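Local coordinates for receptor-type tyrosine-protein phosphatase C (Rattus norvegicus, PDB 5FN8) that dephosphorylates protein phosphotyrosine and is probably required for T-cell activation through the antigen receptor, represented here by two extracellular fibronectin type III domains, at residues N49-N52 with D53-S56; C118-P121 with Y122-G126. All blocks are in the same frame, centred on the assembly; numbering follows the deposited sequence.

Contact 1: residues N49-N52 with D53-S56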
loop_
_atom_site.group_PDB
_atom_site.type_symbol
_atom_site.label_atom_id
_atom_site.label_comp_id
_atom_site.label_asym_id
_atom_site.label_seq_id
_atom_site.Cartn_x
_atom_site.Cartn_y
_atom_site.Cartn_z
ATOM N N ASN B 49 -17.814 -9.823 15.321
ATOM C CA ASN B 49 -18.593 -10.870 15.990
ATOM C C ASN B 49 -18.965 -11.889 14.929
ATOM O O ASN B 49 -19.483 -11.518 13.864
ATOM C CB ASN B 49 -19.825 -10.345 16.729
ATOM C CG ASN B 49 -20.281 -11.270 17.865
ATOM O OD1 ASN B 49 -21.118 -12.186 17.712
ATOM N ND2 ASN B 49 -19.739 -11.057 19.050
ATOM N N LEU B 50 -18.604 -13.162 15.161
ATOM C CA LEU B 50 -18.903 -14.236 14.213
ATOM C C LEU B 50 -20.287 -14.766 14.546
ATOM O O LEU B 50 -21.007 -14.153 15.342
ATOM C CB LEU B 50 -17.851 -15.375 14.277
ATOM C CG LEU B 50 -16.366 -15.013 14.216
ATOM C CD1 LEU B 50 -15.509 -16.245 14.443
ATOM C CD2 LEU B 50 -15.981 -14.300 12.890
ATOM N N ALA B 51 -20.684 -15.875 13.932
ATOM C CA ALA B 51 -21.972 -16.495 14.229
ATOM C C ALA B 51 -21.749 -17.313 15.498
ATOM O O ALA B 51 -20.627 -17.741 15.758
ATOM C CB ALA B 51 -22.396 -17.398 13.086
ATOM N N ASN B 52 -22.777 -17.482 16.311
ATOM C CA ASN B 52 -22.698 -18.262 17.549
ATOM C C ASN B 52 -22.413 -19.745 17.232
ATOM O O ASN B 52 -22.769 -20.227 16.149
ATOM C CB ASN B 52 -24.011 -18.154 18.311
ATOM C CG ASN B 52 -24.466 -16.767 18.726
ATOM O OD1 ASN B 52 -23.671 -15.858 18.965
ATOM N ND2 ASN B 52 -25.777 -16.618 18.958
ATOM N N ASP B 53 -21.761 -20.449 18.178
ATOM C CA ASP B 53 -21.439 -21.882 18.112
ATOM C C ASP B 53 -20.798 -22.385 16.832
ATOM O O ASP B 53 -21.234 -23.391 16.269
ATOM C CB ASP B 53 -22.660 -22.734 18.483
ATOM C CG ASP B 53 -23.159 -22.450 19.868
ATOM O OD1 ASP B 53 -22.373 -22.632 20.830
ATOM O OD2 ASP B 53 -24.316 -21.999 19.993
ATOM N N VAL B 54 -19.765 -21.681 16.375
ATOM C CA VAL B 54 -18.987 -22.057 15.200
ATOM C C VAL B 54 -17.583 -22.471 15.660
ATOM O O VAL B 54 -17.124 -22.025 16.712
ATOM C CB VAL B 54 -18.998 -20.994 14.074
ATOM C CG1 VAL B 54 -20.370 -20.910 13.412
ATOM C CG2 VAL B 54 -18.563 -19.628 14.594
ATOM N N ASN B 55 -16.918 -23.340 14.887
ATOM C CA ASN B 55 -15.608 -23.894 15.230
ATOM C C ASN B 55 -14.465 -23.327 14.379
ATOM O O ASN B 55 -13.277 -23.456 14.719
ATOM C CB ASN B 55 -15.672 -25.417 15.079
ATOM C CG ASN B 55 -14.663 -26.150 15.910
ATOM O OD1 ASN B 55 -14.156 -27.206 15.521
ATOM N ND2 ASN B 55 -14.358 -25.611 17.081
ATOM N N SER B 56 -14.826 -22.727 13.254
ATOM C CA SER B 56 -13.860 -22.175 12.323
ATOM C C SER B 56 -14.436 -20.970 11.596
ATOM O O SER B 56 -15.657 -20.754 11.606
ATOM C CB SER B 56 -13.409 -23.241 11.324
ATOM O OG SER B 56 -14.497 -23.668 10.523
#
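Val54 folds back over the backbone of Ala51 and the side chain of Leu50, closing a tight reversal of the chain in the first of the two fibronectin type III domains. The CA atoms of Ala51 and Val54 are 6.4 Å apart, close enough for a beta turn with Asn52 and Asp53 at its corners. Ala51 O nevertheless lies 4.1 Å from Val54 N, so the usual bond closing the turn is absent, and Asp53 takes the left-handed backbone conformation (phi 49°, psi 48°) that completes the reversal.

The close packing is on the inner side, where the methyls of Val54 meet Leu50 and Ala51. Val54 CG1 lies anti to the carbonyl carbon (chi1 -70°), which leaves CG2 between the backbone N and the carbonyl carbon, 4.3 Å from Leu50 CB. Val54 CG1 lies 4.1 Å from Ala51 CB and 3.7 Å from Asn52 O. Val54 CG2 is also modelled 3.0 Å from Ala51 O, shorter than a normal contact and so doubtful at 2.45 Å resolution. Leu50 is the buried member of the cluster.

The outer side is looser. The side chain of Asn52 runs away from the second half of the turn into an exposed position, and Asp53 is likewise exposed, yet its OD1 accepts a hydrogen bond from the backbone N of His33 of the second subunit.

The loop links strands 46-49 and 56-59. Asn49 and Ser56 at its ends pair with an antiparallel strand of the second subunit, and Leu50 packs on Trp25 of that subunit, so this part of the domain is completed across the interface, with the sheet running on from one chain into the other.

Contact 2: residues C118-P121 with Y122-G126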
loop_
_atom_site.group_PDB
_atom_site.type_symbol
_atom_site.label_atom_id
_atom_site.label_comp_id
_atom_site.label_asym_id
_atom_site.label_seq_id
_atom_site.Cartn_x
_atom_site.Cartn_y
_atom_site.Cartn_z
ATOM N N CYS B 118 11.352 2.484 -16.092
ATOM C CA CYS B 118 10.038 2.335 -15.500
ATOM C C CYS B 118 10.175 2.451 -14.004
ATOM O O CYS B 118 11.294 2.473 -13.468
ATOM C CB CYS B 118 9.374 1.014 -15.909
ATOM S SG CYS B 118 9.925 -0.435 -14.957
ATOM N N ASN B 119 9.034 2.515 -13.326
ATOM C CA ASN B 119 9.001 2.556 -11.880
ATOM C C ASN B 119 8.226 1.353 -11.403
ATOM O O ASN B 119 7.437 0.770 -12.152
ATOM C CB ASN B 119 8.371 3.857 -11.379
ATOM C CG ASN B 119 9.059 5.102 -11.875
ATOM O OD1 ASN B 119 8.462 5.923 -12.577
ATOM N ND2 ASN B 119 10.330 5.263 -11.533
ATOM N N SER B 120 8.455 0.993 -10.159
ATOM C CA SER B 120 7.839 -0.121 -9.460
ATOM C C SER B 120 6.309 -0.184 -9.600
ATOM O O SER B 120 5.673 0.872 -9.660
ATOM C CB SER B 120 8.198 -0.019 -7.979
ATOM O OG SER B 120 7.625 -1.059 -7.205
ATOM N N PRO B 121 5.678 -1.394 -9.592
ATOM C CA PRO B 121 4.209 -1.445 -9.539
ATOM C C PRO B 121 3.772 -1.040 -8.105
ATOM O O PRO B 121 4.596 -0.983 -7.178
ATOM C CB PRO B 121 3.909 -2.939 -9.765
ATOM C CG PRO B 121 5.204 -3.551 -10.175
ATOM C CD PRO B 121 6.233 -2.757 -9.508
ATOM N N TYR B 122 2.479 -0.789 -7.904
ATOM C CA TYR B 122 2.010 -0.421 -6.561
ATOM C C TYR B 122 1.870 -1.664 -5.674
ATOM O O TYR B 122 2.333 -1.667 -4.526
ATOM C CB TYR B 122 0.715 0.398 -6.653
ATOM C CG TYR B 122 0.913 1.766 -7.266
ATOM C CD1 TYR B 122 1.465 2.808 -6.528
ATOM C CD2 TYR B 122 0.486 2.039 -8.560
ATOM C CE1 TYR B 122 1.607 4.084 -7.072
ATOM C CE2 TYR B 122 0.564 3.326 -9.093
ATOM C CZ TYR B 122 1.167 4.334 -8.363
ATOM O OH TYR B 122 1.295 5.583 -8.920
ATOM N N GLU B 123 1.337 -2.746 -6.267
ATOM C CA GLU B 123 1.155 -4.079 -5.689
ATOM C C GLU B 123 2.364 -4.984 -6.018
ATOM O O GLU B 123 2.494 -5.439 -7.159
ATOM C CB GLU B 123 -0.131 -4.708 -6.257
ATOM C CG GLU B 123 -1.426 -4.028 -5.786
ATOM C CD GLU B 123 -2.700 -4.731 -6.213
ATOM O OE1 GLU B 123 -2.835 -5.949 -5.948
ATOM O OE2 GLU B 123 -3.566 -4.060 -6.820
ATOM N N ILE B 124 3.262 -5.209 -5.023
ATOM C CA ILE B 124 4.443 -6.077 -5.092
ATOM C C ILE B 124 4.018 -7.535 -4.950
ATOM O O ILE B 124 4.362 -8.359 -5.804
ATOM C CB ILE B 124 5.548 -5.663 -4.076
ATOM C CG1 ILE B 124 5.936 -4.141 -4.214
ATOM C CG2 ILE B 124 6.811 -6.593 -4.164
ATOM C CD1 ILE B 124 6.221 -3.608 -5.576
ATOM N N ASN B 125 3.274 -7.852 -3.867
ATOM C CA ASN B 125 2.692 -9.173 -3.541
ATOM C C ASN B 125 3.644 -10.334 -3.369
ATOM O O ASN B 125 3.229 -11.494 -3.487
ATOM C CB ASN B 125 1.570 -9.526 -4.539
ATOM C CG ASN B 125 0.464 -8.511 -4.584
ATOM O OD1 ASN B 125 0.266 -7.739 -3.639
ATOM N ND2 ASN B 125 -0.293 -8.501 -5.678
ATOM N N GLY B 126 4.891 -10.035 -3.064
ATOM C CA GLY B 126 5.898 -11.075 -2.899
ATOM C C GLY B 126 7.148 -10.571 -2.220
ATOM O O GLY B 126 7.262 -9.363 -1.988
#
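The loop joining the second and third strands of the second fibronectin type III domain begins with a small cluster in which Ile124 turns back onto Ser120 and Pro121. All three contacts converge on one methyl: Ile124 CD1 stands 3.3 Å from Ser120 OG, 3.5 Å from Pro121 O and 4.0 Å from Pro121 CD. Both torsions of Ile124 (chi1 -53°, chi2 -48°) bend the long branch round to bring CD1 there, and the side chain crosses the proline at about a right angle.

The hydroxyl that meets the methyl is already engaged. Ser120 OG, anti to its own backbone N, donates to Pro121 O at 3.0 Å, meeting a lone pair in the carbonyl plane at a C=O...donor angle of 131°. Tyr122 points away from the cluster, with its CB 3.7 Å from Pro121 C, and its ring stacks on Tyr122 of the second subunit.

Ser120 O accepts a bond from Asn102 ND2, while Pro121 and Ile124 both pack on Phe169. The loop thus leaves strand 114-119 of the three-stranded sheet, touches strand 162-170 of the four-stranded sheet through Phe169, and runs on to strand 130-137.

Contact 1 precedes contact 2 along the chain, and each lies in its own fibronectin type III domain, the first for residues 49-56 and the second for residues 118-126. Their centres are 37 Å apart and their nearest atoms about 24 Å, so they do not touch, and no sheet strand is common to both. Each is a loop leaving a strand, 46-49 in one case and 114-119 in the other. What they share is the dimer: both reach the second subunit, contact 1 through sheet continuation and the packing of Leu50 on Trp25 of the second subunit, contact 2 through a tyrosine stack. The crystallised pair of chains is therefore joined at widely separated points along the two-domain segment.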